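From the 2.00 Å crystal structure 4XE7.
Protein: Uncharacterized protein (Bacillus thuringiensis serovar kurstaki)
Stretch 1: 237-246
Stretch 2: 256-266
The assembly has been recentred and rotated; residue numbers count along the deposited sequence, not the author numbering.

Stretch 1, residues 237-246: LGAGTSDNAF
Stretch 2 (256-266) LSTNTDLGTNK

The most unusual feature of this contact is how tightly Gly 263 is packed against the turn that precedes the first strand. Gly 263 CA lies 3.2 Å from Ala 239 O and 3.5 Å from Gly 238 O, with angles at the hydrogen of 126° and 131°, so both carbonyls receive CA-H...O contacts. A CB built ideally on Gly 263 (phi/psi -121/172) would point toward the first stretch and fall 2.2 Å from Ala 239 O and 2.6 Å from Gly 240 CA; the absence of a side chain is what permits this approach.

The same two carbonyls accept conventional bonds: Thr 264 N donates to Gly 238 O at 3.3 Å (149°), and Asn 265 N to Ala 239 O at 2.8 Å (158°). The turn offering them has Ala 239 at -74/-40 and Gly 240 at -116/-15, and is closed by Gly 238 N donating to Thr 241 O at 2.9 Å. Asn 265, in a helix that continues beyond the stretch, has chi1 -79° (m) and chi2 -14°, which brings its OD1 to 3.4 Å from Ala 239 CB.

Beyond the turn the chains run antiparallel. The axes of strands 242-246 and 258-260 approach to 4.7 Å, with an angle of 164° between their N-to-C directions. Ser 242 pairs with Thr 260 through Ser 242 N to Thr 260 O (3.1 Å) and Thr 260 N to Ser 242 O (2.8 Å). Asn 244 pairs with Thr 258 through Asn 244 N to Thr 258 O (2.8 Å) and Thr 258 N to Asn 244 O (3.0 Å). Between these two wide pairs, each 5.3 Å from CA to CA, Asp 243 and Asn 259 form the narrow non-hydrogen-bonded pair, Asp 243 CA to Asn 259 CA 4.3 Å, while Asn 259 CA makes a CA-H...O contact with Ser 242 O at 3.3 Å.

Ser 242, Asn 244, Thr 258 and Thr 260 share one face of the sheet; Asp 243 and Asn 259 occupy the other. Ser 242 is buried, and its small side chain at chi1 -67° (m) lets OG donate to Leu 262 O over a short 2.5 Å. Water 1 donates to that same Leu 262 O at 2.9 Å and to Gly 238 O at 2.7 Å, tying the two loops together. Thr 260, at chi1 75° (p), places OG1 to accept from Leu 262 N at 3.2 Å. Water 2 bridges the sheet face, lying 2.8 Å from Asn 244 OD1, to which it donates, and 2.5 Å from Thr 260 OG1, also a hydrogen bond.

At the far end a side chain replaces the backbone ladder: Ser 257, at chi1 -55° (m), accepts at OG from Phe 246 N (2.9 Å, 161°). Buried Phe 246, at chi1 179° (t) and chi2 50°, meets Leu 256 (m, t) obliquely, Phe 246 CD2 to Leu 256 CD1 3.9 Å, an apolar finish to an otherwise largely polar interface. Altogether 737 Å² is buried, summed over both sides.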

ATOM      1  N   LEU A 237      -4.638 -10.868  -4.770  1.00 20.12           N
ATOM      2  CA  LEU A 237      -6.026 -11.145  -4.358  1.00 24.05           C
ATOM      3  C   LEU A 237      -6.643  -9.942  -3.632  1.00 21.32           C
ATOM      4  O   LEU A 237      -6.274  -9.641  -2.489  1.00 19.25           O
ATOM      5  CB  LEU A 237      -6.077 -12.387  -3.450  1.00 18.75           C
ATOM      6  CG  LEU A 237      -5.215 -13.537  -3.957  1.00 24.17           C
ATOM      7  CD1 LEU A 237      -5.355 -14.770  -3.078  1.00 22.08           C
ATOM      8  CD2 LEU A 237      -5.602 -13.846  -5.403  1.00 25.70           C
ATOM      9  N   GLY A 238      -7.570  -9.255  -4.294  1.00 20.96           N
ATOM     10  CA  GLY A 238      -8.133  -8.025  -3.757  1.00 25.45           C
ATOM     11  C   GLY A 238      -9.585  -8.131  -3.307  1.00 26.90           C
ATOM     12  O   GLY A 238     -10.155  -9.220  -3.274  1.00 23.98           O
ATOM     13  N   ALA A 239     -10.196  -6.991  -2.996  1.00 21.21           N
ATOM     14  CA  ALA A 239     -11.554  -6.975  -2.452  1.00 22.17           C
ATOM     15  C   ALA A 239     -12.600  -7.277  -3.527  1.00 22.96           C
ATOM     16  O   ALA A 239     -13.567  -8.006  -3.277  1.00 24.46           O
ATOM     17  CB  ALA A 239     -11.845  -5.621  -1.787  1.00 26.22           C
ATOM     18  N   GLY A 240     -12.396  -6.728  -4.720  1.00 24.30           N
ATOM     19  CA  GLY A 240     -13.364  -6.869  -5.801  1.00 27.58           C
ATOM     20  C   GLY A 240     -12.831  -7.634  -6.996  1.00 27.26           C
ATOM     21  O   GLY A 240     -13.582  -8.064  -7.858  1.00 23.29           O
ATOM     22  N   THR A 241     -11.515  -7.814  -7.052  1.00 27.13           N
ATOM     23  CA  THR A 241     -10.888  -8.459  -8.193  1.00 27.66           C
ATOM     24  C   THR A 241      -9.686  -9.273  -7.760  1.00 20.11           C
ATOM     25  O   THR A 241      -9.118  -9.046  -6.689  1.00 18.63           O
ATOM     26  CB  THR A 241     -10.374  -7.439  -9.257  1.00 25.81           C
ATOM     27  OG1 THR A 241      -9.414  -6.569  -8.642  1.00 28.11           O
ATOM     28  CG2 THR A 241     -11.507  -6.613  -9.854  1.00 24.98           C
ATOM     29  N   SER A 242      -9.278 -10.185  -8.634  1.00 23.16           N
ATOM     30  CA  SER A 242      -8.005 -10.872  -8.498  1.00 24.90           C
ATOM     31  C   SER A 242      -7.187 -10.632  -9.758  1.00 16.62           C
ATOM     32  O   SER A 242      -7.712 -10.729 -10.876  1.00 24.53           O
ATOM     33  CB  SER A 242      -8.210 -12.374  -8.262  1.00 33.41           C
ATOM     34  OG  SER A 242      -8.819 -12.615  -7.006  1.00 27.41           O
ATOM     35  N   ASP A 243      -5.907 -10.305  -9.583  1.00 14.78           N
ATOM     36  CA  ASP A 243      -5.013 -10.076 -10.724  1.00 22.74           C
ATOM     37  C   ASP A 243      -3.989 -11.219 -10.879  1.00 18.11           C
ATOM     38  O   ASP A 243      -3.137 -11.426 -10.009  1.00 23.70           O
ATOM     39  CB  ASP A 243      -4.312  -8.725 -10.546  1.00 31.71           C
ATOM     40  CG  ASP A 243      -3.472  -8.332 -11.747  1.00 36.03           C
ATOM     41  OD1 ASP A 243      -4.052  -7.869 -12.755  1.00 35.31           O
ATOM     42  OD2 ASP A 243      -2.230  -8.471 -11.669  1.00 40.15           O
ATOM     43  N   ASN A 244      -4.095 -11.987 -11.955  1.00 14.13           N
ATOM     44  CA  ASN A 244      -3.163 -13.099 -12.150  1.00 22.34           C
ATOM     45  C   ASN A 244      -2.074 -12.704 -13.140  1.00 21.32           C
ATOM     46  O   ASN A 244      -2.288 -12.738 -14.341  1.00 23.12           O
ATOM     47  CB  ASN A 244      -3.898 -14.347 -12.631  1.00 17.61           C
ATOM     48  CG  ASN A 244      -5.114 -14.662 -11.781  1.00 31.74           C
ATOM     49  OD1 ASN A 244      -6.255 -14.379 -12.162  1.00 23.83           O
ATOM     50  ND2 ASN A 244      -4.871 -15.218 -10.602  1.00 23.75           N
ATOM     51  N   ALA A 245      -0.920 -12.300 -12.615  1.00 18.07           N
ATOM     52  CA  ALA A 245       0.187 -11.831 -13.443  1.00 24.60           C
ATOM     53  C   ALA A 245       1.230 -12.923 -13.625  1.00 21.05           C
ATOM     54  O   ALA A 245       1.560 -13.635 -12.675  1.00 23.87           O
ATOM     55  CB  ALA A 245       0.834 -10.576 -12.821  1.00 18.51           C
ATOM     56  N   PHE A 246       1.748 -13.059 -14.844  1.00 16.71           N
ATOM     57  CA  PHE A 246       2.812 -14.026 -15.092  1.00 20.19           C
ATOM     58  C   PHE A 246       4.040 -13.337 -15.659  1.00 23.48           C
ATOM     59  O   PHE A 246       3.969 -12.628 -16.666  1.00 28.48           O
ATOM     60  CB  PHE A 246       2.327 -15.126 -16.020  1.00 18.78           C
ATOM     61  CG  PHE A 246       3.374 -16.150 -16.357  1.00 23.51           C
ATOM     62  CD1 PHE A 246       4.118 -16.763 -15.360  1.00 22.14           C
ATOM     63  CD2 PHE A 246       3.585 -16.528 -17.673  1.00 25.18           C
ATOM     64  CE1 PHE A 246       5.057 -17.718 -15.672  1.00 29.04           C
ATOM     65  CE2 PHE A 246       4.531 -17.487 -17.998  1.00 28.58           C
ATOM     66  CZ  PHE A 246       5.266 -18.083 -16.987  1.00 30.17           C
ATOM     67  N   LEU A 256      -0.934 -14.401 -21.344  1.00 32.61           N
ATOM     68  CA  LEU A 256      -1.346 -15.322 -20.294  1.00 35.45           C
ATOM     69  C   LEU A 256      -1.921 -14.595 -19.087  1.00 30.88           C
ATOM     70  O   LEU A 256      -2.874 -15.063 -18.474  1.00 35.70           O
ATOM     71  CB  LEU A 256      -0.164 -16.194 -19.884  1.00 38.82           C
ATOM     72  CG  LEU A 256       0.205 -17.187 -20.985  1.00 40.00           C
ATOM     73  CD1 LEU A 256       1.429 -18.004 -20.609  1.00 42.99           C
ATOM     74  CD2 LEU A 256      -0.979 -18.097 -21.254  1.00 38.17           C
ATOM     75  N   SER A 257      -1.345 -13.448 -18.750  1.00 26.57           N
ATOM     76  CA  SER A 257      -1.809 -12.680 -17.605  1.00 20.12           C
ATOM     77  C   SER A 257      -3.231 -12.172 -17.821  1.00 24.46           C
ATOM     78  O   SER A 257      -3.656 -11.898 -18.950  1.00 28.12           O
ATOM     79  CB  SER A 257      -0.872 -11.506 -17.315  1.00 25.43           C
ATOM     80  OG  SER A 257       0.462 -11.956 -17.136  1.00 24.05           O
ATOM     81  N   THR A 258      -3.968 -12.054 -16.729  1.00 20.29           N
ATOM     82  CA  THR A 258      -5.360 -11.668 -16.814  1.00 24.36           C
ATOM     83  C   THR A 258      -5.858 -11.203 -15.449  1.00 37.97           C
ATOM     84  O   THR A 258      -5.101 -11.164 -14.475  1.00 37.22           O
ATOM     85  CB  THR A 258      -6.215 -12.837 -17.338  1.00 29.34           C
ATOM     86  OG1 THR A 258      -7.563 -12.401 -17.540  1.00 34.64           O
ATOM     87  CG2 THR A 258      -6.198 -13.989 -16.341  1.00 36.67           C
ATOM     88  N   ASN A 259      -7.126 -10.827 -15.375  1.00 35.31           N
ATOM     89  CA  ASN A 259      -7.696 -10.387 -14.112  1.00 29.11           C
ATOM     90  C   ASN A 259      -9.160 -10.755 -14.073  1.00 37.27           C
ATOM     91  O   ASN A 259      -9.822 -10.739 -15.108  1.00 42.88           O
ATOM     92  CB  ASN A 259      -7.514  -8.882 -13.922  1.00 39.20           C
ATOM     93  CG  ASN A 259      -8.114  -8.081 -15.053  1.00 57.74           C
ATOM     94  OD1 ASN A 259      -9.328  -7.868 -15.100  1.00 67.93           O
ATOM     95  ND2 ASN A 259      -7.269  -7.629 -15.976  1.00 59.12           N
ATOM     96  N   THR A 260      -9.667 -11.100 -12.890  1.00 29.35           N
ATOM     97  CA  THR A 260     -11.054 -11.550 -12.772  1.00 36.98           C
ATOM     98  C   THR A 260     -11.825 -10.810 -11.687  1.00 36.55           C
ATOM     99  O   THR A 260     -11.264  -9.993 -10.946  1.00 33.18           O
ATOM    100  CB  THR A 260     -11.142 -13.070 -12.469  1.00 44.05           C
ATOM    101  OG1 THR A 260     -10.799 -13.314 -11.099  1.00 38.45           O
ATOM    102  CG2 THR A 260     -10.215 -13.865 -13.385  1.00 43.27           C
ATOM    103  N   ASP A 261     -13.116 -11.116 -11.594  1.00 36.25           N
ATOM    104  CA  ASP A 261     -13.983 -10.512 -10.588  1.00 43.31           C
ATOM    105  C   ASP A 261     -14.049 -11.347  -9.302  1.00 38.12           C
ATOM    106  O   ASP A 261     -14.963 -11.171  -8.500  1.00 29.95           O
ATOM    107  CB  ASP A 261     -15.399 -10.312 -11.149  1.00 41.95           C
ATOM    108  CG  ASP A 261     -15.432  -9.312 -12.290  1.00 59.27           C
ATOM    109  OD1 ASP A 261     -14.559  -8.420 -12.312  1.00 65.56           O
ATOM    110  OD2 ASP A 261     -16.329  -9.408 -13.158  1.00 65.99           O
ATOM    111  N   LEU A 262     -13.096 -12.257  -9.111  1.00 28.52           N
ATOM    112  CA  LEU A 262     -13.050 -13.050  -7.883  1.00 27.42           C
ATOM    113  C   LEU A 262     -12.462 -12.218  -6.732  1.00 31.77           C
ATOM    114  O   LEU A 262     -11.240 -12.072  -6.620  1.00 37.61           O
ATOM    115  CB  LEU A 262     -12.234 -14.336  -8.097  1.00 25.30           C
ATOM    116  CG  LEU A 262     -12.171 -15.307  -6.907  1.00 27.16           C
ATOM    117  CD1 LEU A 262     -13.568 -15.699  -6.401  1.00 28.11           C
ATOM    118  CD2 LEU A 262     -11.379 -16.572  -7.253  1.00 33.80           C
ATOM    119  N   GLY A 263     -13.338 -11.682  -5.881  1.00 28.58           N
ATOM    120  CA  GLY A 263     -12.947 -10.781  -4.805  1.00 20.42           C
ATOM    121  C   GLY A 263     -13.369 -11.333  -3.454  1.00 22.48           C
ATOM    122  O   GLY A 263     -14.082 -12.329  -3.402  1.00 21.33           O
ATOM    123  N   THR A 264     -12.931 -10.705  -2.367  1.00 22.22           N
ATOM    124  CA  THR A 264     -13.428 -11.083  -1.036  1.00 29.51           C
ATOM    125  C   THR A 264     -14.799 -10.473  -0.695  1.00 24.85           C
ATOM    126  O   THR A 264     -15.496 -10.966   0.211  1.00 22.11           O
ATOM    127  CB  THR A 264     -12.453 -10.661   0.078  1.00 25.03           C
ATOM    128  OG1 THR A 264     -12.193  -9.253  -0.036  1.00 24.66           O
ATOM    129  CG2 THR A 264     -11.146 -11.469  -0.012  1.00 14.35           C
ATOM    130  N   ASN A 265     -15.169  -9.412  -1.415  1.00 23.59           N
ATOM    131  CA  ASN A 265     -16.372  -8.637  -1.118  1.00 25.89           C
ATOM    132  C   ASN A 265     -17.612  -9.498  -0.904  1.00 25.84           C
ATOM    133  O   ASN A 265     -18.244  -9.442   0.154  1.00 21.50           O
ATOM    134  CB  ASN A 265     -16.654  -7.611  -2.236  1.00 25.15           C
ATOM    135  CG  ASN A 265     -15.789  -6.368  -2.127  1.00 25.97           C
ATOM    136  OD1 ASN A 265     -15.155  -6.120  -1.095  1.00 28.78           O
ATOM    137  ND2 ASN A 265     -15.769  -5.571  -3.190  1.00 27.79           N
ATOM    138  N   LYS A 266     -17.961 -10.305  -1.896  1.00 21.82           N
ATOM    139  CA  LYS A 266     -19.189 -11.088  -1.777  1.00 29.13           C
ATOM    140  C   LYS A 266     -19.139 -12.106  -0.629  1.00 20.13           C
ATOM    141  O   LYS A 266     -20.176 -12.428  -0.061  1.00 20.26           O
ATOM    142  CB  LYS A 266     -19.491 -11.790  -3.097  1.00 39.55           C
ATOM    143  CG  LYS A 266     -19.249 -10.887  -4.296  1.00 55.09           C
ATOM    144  CD  LYS A 266     -20.295 -11.073  -5.376  1.00 57.00           C
ATOM    145  CE  LYS A 266     -20.197  -9.969  -6.411  1.00 58.36           C
ATOM    146  NZ  LYS A 266     -21.148 -10.186  -7.535  1.00 66.00           N
TER
HETATM  147  O   HOH W   1      -9.721 -11.713  -4.166  1.00 19.16           O
HETATM  148  O   HOH W   2      -8.679 -14.554 -10.744  1.00 28.43           O